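ABC transporter, permease protein, putative (Porphyromonas gingivalis, PDB 2P0S) is probably a membrane component of an ABC-type transporter, represented here by one domain cut from the longer permease chain. Local coordinates at residues 60-63 with 64-67; 83-86 with 87-91. One frame throughout, in Å; residues are numbered along the deposited sequence. Where two conformers were deposited one is given.

Interaction 1. Residues 60-63 with 64-67. With MG (magnesium ion), chain C.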
loop_
_atom_site.group_PDB
_atom_site.type_symbol
_atom_site.label_atom_id
_atom_site.label_comp_id
_atom_site.label_asym_id
_atom_site.label_seq_id
_atom_site.Cartn_x
_atom_site.Cartn_y
_atom_site.Cartn_z
ATOM N N ARG A 60 1.655 15.775 -14.924
ATOM C CA ARG A 60 1.708 16.714 -15.983
ATOM C C ARG A 60 0.401 17.474 -16.147
ATOM O O ARG A 60 0.441 18.495 -16.838
ATOM C CB ARG A 60 1.968 16.029 -17.346
ATOM C CG ARG A 60 3.246 15.163 -17.347
ATOM C CD ARG A 60 3.640 14.707 -18.707
ATOM N NE ARG A 60 2.624 13.761 -19.241
ATOM C CZ ARG A 60 2.588 12.461 -18.940
ATOM N NH1 ARG A 60 3.524 11.929 -18.157
ATOM N NH2 ARG A 60 1.676 11.662 -19.501
ATOM N N GLN A 61 -0.703 17.010 -15.547
ATOM C CA GLN A 61 -1.995 17.649 -15.719
ATOM C C GLN A 61 -2.864 17.233 -14.530
ATOM O O GLN A 61 -2.540 16.274 -13.796
ATOM C CB GLN A 61 -2.655 17.183 -17.032
ATOM C CG GLN A 61 -3.946 17.933 -17.335
ATOM C CD GLN A 61 -4.455 17.752 -18.773
ATOM O OE1 GLN A 61 -3.657 17.354 -19.683
ATOM N NE2 GLN A 61 -5.822 17.971 -19.004
ATOM N N ASP A 62 -3.885 18.063 -14.262
ATOM C CA ASP A 62 -4.902 17.747 -13.267
ATOM C C ASP A 62 -5.432 16.344 -13.608
ATOM O O ASP A 62 -5.850 16.159 -14.777
ATOM C CB ASP A 62 -6.037 18.805 -13.363
ATOM C CG ASP A 62 -7.073 18.615 -12.258
ATOM O OD1 ASP A 62 -7.429 17.455 -11.979
ATOM O OD2 ASP A 62 -7.425 19.617 -11.574
ATOM N N LEU A 63 -5.402 15.424 -12.637
ATOM C CA LEU A 63 -5.645 13.967 -12.863
ATOM C C LEU A 63 -7.102 13.688 -12.936
ATOM O O LEU A 63 -7.478 12.574 -13.403
ATOM C CB LEU A 63 -4.973 13.074 -11.780
ATOM C CG LEU A 63 -3.460 13.293 -11.814
ATOM C CD1 LEU A 63 -2.800 12.460 -10.723
ATOM C CD2 LEU A 63 -2.834 12.745 -13.183
ATOM N N LEU A 64 -7.872 14.724 -12.613
ATOM C CA LEU A 64 -9.318 14.592 -12.882
ATOM C C LEU A 64 -9.653 14.846 -14.311
ATOM O O LEU A 64 -10.730 14.304 -14.780
ATOM C CB LEU A 64 -10.137 15.479 -11.929
ATOM C CG LEU A 64 -10.389 15.026 -10.476
ATOM C CD1 LEU A 64 -11.459 15.796 -9.652
ATOM C CD2 LEU A 64 -10.727 13.557 -10.411
ATOM N N GLU A 65 -8.951 15.704 -15.026
ATOM C CA GLU A 65 -9.128 16.006 -16.464
ATOM C C GLU A 65 -8.428 14.949 -17.267
ATOM O O GLU A 65 -8.940 14.419 -18.185
ATOM C CB GLU A 65 -8.511 17.378 -16.847
ATOM C CG GLU A 65 -9.095 18.514 -16.062
ATOM C CD GLU A 65 -8.253 19.845 -16.165
ATOM O OE1 GLU A 65 -8.560 20.744 -15.345
ATOM O OE2 GLU A 65 -7.347 19.989 -17.065
ATOM N N ASP A 66 -7.217 14.577 -16.913
ATOM C CA ASP A 66 -6.539 13.531 -17.623
ATOM C C ASP A 66 -5.814 12.552 -16.672
ATOM O O ASP A 66 -4.649 12.800 -16.316
ATOM C CB ASP A 66 -5.509 14.133 -18.548
ATOM C CG ASP A 66 -4.774 13.073 -19.410
ATOM O OD1 ASP A 66 -5.019 11.828 -19.288
ATOM O OD2 ASP A 66 -3.942 13.508 -20.260
ATOM N N PRO A 67 -6.476 11.467 -16.275
ATOM C CA PRO A 67 -5.863 10.569 -15.234
ATOM C C PRO A 67 -4.612 9.857 -15.702
ATOM O O PRO A 67 -3.972 9.228 -14.905
ATOM C CB PRO A 67 -6.937 9.526 -14.928
ATOM C CG PRO A 67 -7.824 9.578 -16.212
ATOM C CD PRO A 67 -7.846 10.993 -16.648
HETATM MG MG MG C . -7.109 21.578 -11.484
HETATM O O HOH W 1 -7.052 21.909 -13.529
HETATM O O HOH W 2 -9.217 21.879 -11.507
HETATM O O HOH W 3 -7.309 21.576 -9.402
HETATM O O HOH W 4 -6.957 23.786 -11.554
HETATM O O HOH W 5 -4.871 21.556 -11.480
#
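The backbone oxygen of Asp62 receives two N-H groups from the turn that follows it: a nearly straight bond from Asp66 N (3.0 Å, 172°) that lies in the carbonyl plane, and a weak, bent one from Glu65 N. The carboxylate of the same residue faces two ways. Its OD1 accepts Leu64 N at 2.8 Å, met nearly along the C-O axis, while OD2 binds the magnesium ion at 2.0 Å. Asp62 thus closes an Asx turn with its side chain and a wider turn with its carbonyl, the pairing known as an Asx motif, within the loop that joins the antiparallel strands 55-59 and 70-74. A chi1 of -174° swings the carboxylate beside its own carbonyl carbon, where OD1 meets the N-H two residues on and OD2 points to the metal. Five waters complete an octahedral shell, so this carboxylate oxygen is the one protein ligand. Glu65 acts in the second shell: OE1 accepts a hydrogen bond of 2.6 Å from water 1. The two carboxylates stack with planes 15° apart, and Glu65 OE1 stands 4.1 Å from Asp62 OD2; the nearby magnesium probably eases that like-charge approach. The other carboxylate oxygen, Glu65 OE2, accepts Gln61 NE2 at 3.2 Å through its anti lone pair, the amide crossing the carboxylate steeply. The extended Gln61 chain also lays CD against Asp66 CB. Asp66 turns its own carboxylate to Asn68 N. Leu63 CD2 lies 3.6 Å from Asp66 O, and the Leu63 side chain packs on helix 80-100 and on Leu118 of the second subunit.

Interaction 2. Residues 83-86 with 87-91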
loop_
_atom_site.group_PDB
_atom_site.type_symbol
_atom_site.label_atom_id
_atom_site.label_comp_id
_atom_site.label_asym_id
_atom_site.label_seq_id
_atom_site.Cartn_x
_atom_site.Cartn_y
_atom_site.Cartn_z
ATOM N N SER A 83 4.523 2.135 -7.240
ATOM C CA SER A 83 3.336 2.609 -7.999
ATOM C C SER A 83 2.063 2.311 -7.234
ATOM O O SER A 83 1.142 3.125 -7.221
ATOM C CB SER A 83 3.294 1.924 -9.352
ATOM O OG SER A 83 1.889 2.113 -9.816
ATOM N N ASN A 84 1.995 1.119 -6.629
ATOM C CA ASN A 84 0.828 0.707 -5.795
ATOM C C ASN A 84 0.430 1.843 -4.880
ATOM O O ASN A 84 -0.678 2.448 -5.028
ATOM C CB ASN A 84 1.124 -0.568 -4.975
ATOM C CG ASN A 84 1.162 -1.803 -5.845
ATOM O OD1 ASN A 84 1.600 -2.894 -5.413
ATOM N ND2 ASN A 84 0.682 -1.652 -7.091
ATOM N N HIS A 85 1.379 2.183 -4.027
ATOM C CA HIS A 85 1.254 3.120 -2.874
ATOM C C HIS A 85 0.912 4.517 -3.380
ATOM O O HIS A 85 -0.071 5.131 -2.920
ATOM C CB HIS A 85 2.633 3.183 -2.179
ATOM C CG HIS A 85 2.671 4.009 -0.915
ATOM N ND1 HIS A 85 1.919 3.704 0.211
ATOM C CD2 HIS A 85 3.417 5.093 -0.573
ATOM C CE1 HIS A 85 2.187 4.572 1.180
ATOM N NE2 HIS A 85 3.104 5.408 0.734
ATOM N N ILE A 86 1.650 4.992 -4.376
ATOM C CA ILE A 86 1.476 6.307 -4.945
ATOM C C ILE A 86 0.102 6.364 -5.626
ATOM O O ILE A 86 -0.629 7.344 -5.430
ATOM C CB ILE A 86 2.567 6.621 -5.910
ATOM C CG1 ILE A 86 3.899 6.809 -5.066
ATOM C CG2 ILE A 86 2.236 7.823 -6.729
ATOM C CD1 ILE A 86 5.141 7.081 -5.947
ATOM N N SER A 87 -0.256 5.336 -6.351
ATOM C CA SER A 87 -1.583 5.327 -7.093
ATOM C C SER A 87 -2.773 5.419 -6.119
ATOM O O SER A 87 -3.749 6.144 -6.366
ATOM C CB SER A 87 -1.700 4.013 -7.863
ATOM O OG SER A 87 -0.702 3.939 -8.913
ATOM N N ARG A 88 -2.650 4.697 -5.001
ATOM C CA ARG A 88 -3.751 4.720 -3.972
ATOM C C ARG A 88 -3.845 6.064 -3.271
ATOM O O ARG A 88 -4.940 6.551 -2.957
ATOM C CB ARG A 88 -3.610 3.636 -2.936
ATOM C CG ARG A 88 -3.891 2.185 -3.426
ATOM C CD ARG A 88 -3.517 1.068 -2.350
ATOM N NE ARG A 88 -3.713 -0.235 -2.964
ATOM C CZ ARG A 88 -4.914 -0.811 -2.923
ATOM N NH1 ARG A 88 -5.900 -0.194 -2.279
ATOM N NH2 ARG A 88 -5.104 -2.020 -3.528
ATOM N N ILE A 89 -2.707 6.708 -3.000
ATOM C CA ILE A 89 -2.701 7.991 -2.314
ATOM C C ILE A 89 -3.409 8.993 -3.274
ATOM O O ILE A 89 -4.298 9.707 -2.849
ATOM C CB ILE A 89 -1.234 8.451 -1.930
ATOM C CG1 ILE A 89 -0.719 7.622 -0.757
ATOM C CG2 ILE A 89 -1.131 9.882 -1.536
ATOM C CD1 ILE A 89 0.778 7.773 -0.642
ATOM N N LEU A 90 -3.046 9.002 -4.585
ATOM C CA LEU A 90 -3.556 9.972 -5.520
ATOM C C LEU A 90 -5.033 9.633 -5.668
ATOM O O LEU A 90 -5.904 10.540 -5.713
ATOM C CB LEU A 90 -2.843 9.839 -6.880
ATOM C CG LEU A 90 -1.419 10.390 -6.851
ATOM C CD1 LEU A 90 -0.799 10.066 -8.235
ATOM C CD2 LEU A 90 -1.473 11.956 -6.690
ATOM N N SER A 91 -5.324 8.344 -5.761
ATOM C CA SER A 91 -6.777 7.912 -6.042
ATOM C C SER A 91 -7.727 8.297 -4.944
ATOM O O SER A 91 -8.903 8.696 -5.149
ATOM C CB SER A 91 -6.903 6.379 -6.252
ATOM O OG SER A 91 -6.050 5.923 -7.339
#
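Ser87 reaches back one turn of helix 80-100 and gives both its hydroxyl and its backbone N-H to Ser83 O, OG at 2.6 Å and N at 2.8 Å. The two donors come from opposite faces of the carbonyl plane, OG standing 42° above it. This is the familiar serine-to-backbone bond of an alpha-helix; chi1 of -66° sets OG beside its own backbone N, from where it reaches back over the preceding turn. Regular i to i+4 bonds continue the helix, among them Leu90 N to Ile86 O. On another side of the helix, Ile89 sets its CD1 methyl over one face of the His85 ring in a CH-pi contact, 3.8 Å from the centroid and displaced toward the rim on the NE2 side. The ring is held in turn by Asn28, whose ND2 bonds His85 NE2, and meets Phe31 at a steep angle. Ile86 and Leu90 run side by side, CG2 to CD1 4.1 Å. Further out, the serine side of the helix belongs to the dimer interface: Ser83 OG pairs with Val120 O of the second subunit, Ser87 OG with its Val120 N and Ser91 OG with its Leu118 N. The neighbouring Arg88 makes a salt bridge there, NH1 to Asp92 OD2 of the second subunit. A turn after Ser87 the serine bond recurs, Ser91 OG meeting Ser87 O at 2.5 Å.

In the fold
From the N terminus, the chain lays down strands 11-16 and 32-35, helix 40-51 and strand 55-59 before entering the loop of interaction 1. That contact closes the metal-bearing turn, and the chain returns to the sheet as strand 70-74, antiparallel to 55-59. Helix 80-100 follows and carries interaction 2. The two contacts therefore stand in series, neither nested nor crossing, with centres about 14 Å apart. They meet where Leu63 CD1 touches Leu90 CD1 at 4.0 Å, joining the loop to the helix; Tyr21 also lies against Asp62 and Leu90. Both meet Ile116 and Leu118 of the second subunit, so loop and helix both contribute to the dimer interface, the helix also meeting its counterpart through Arg88.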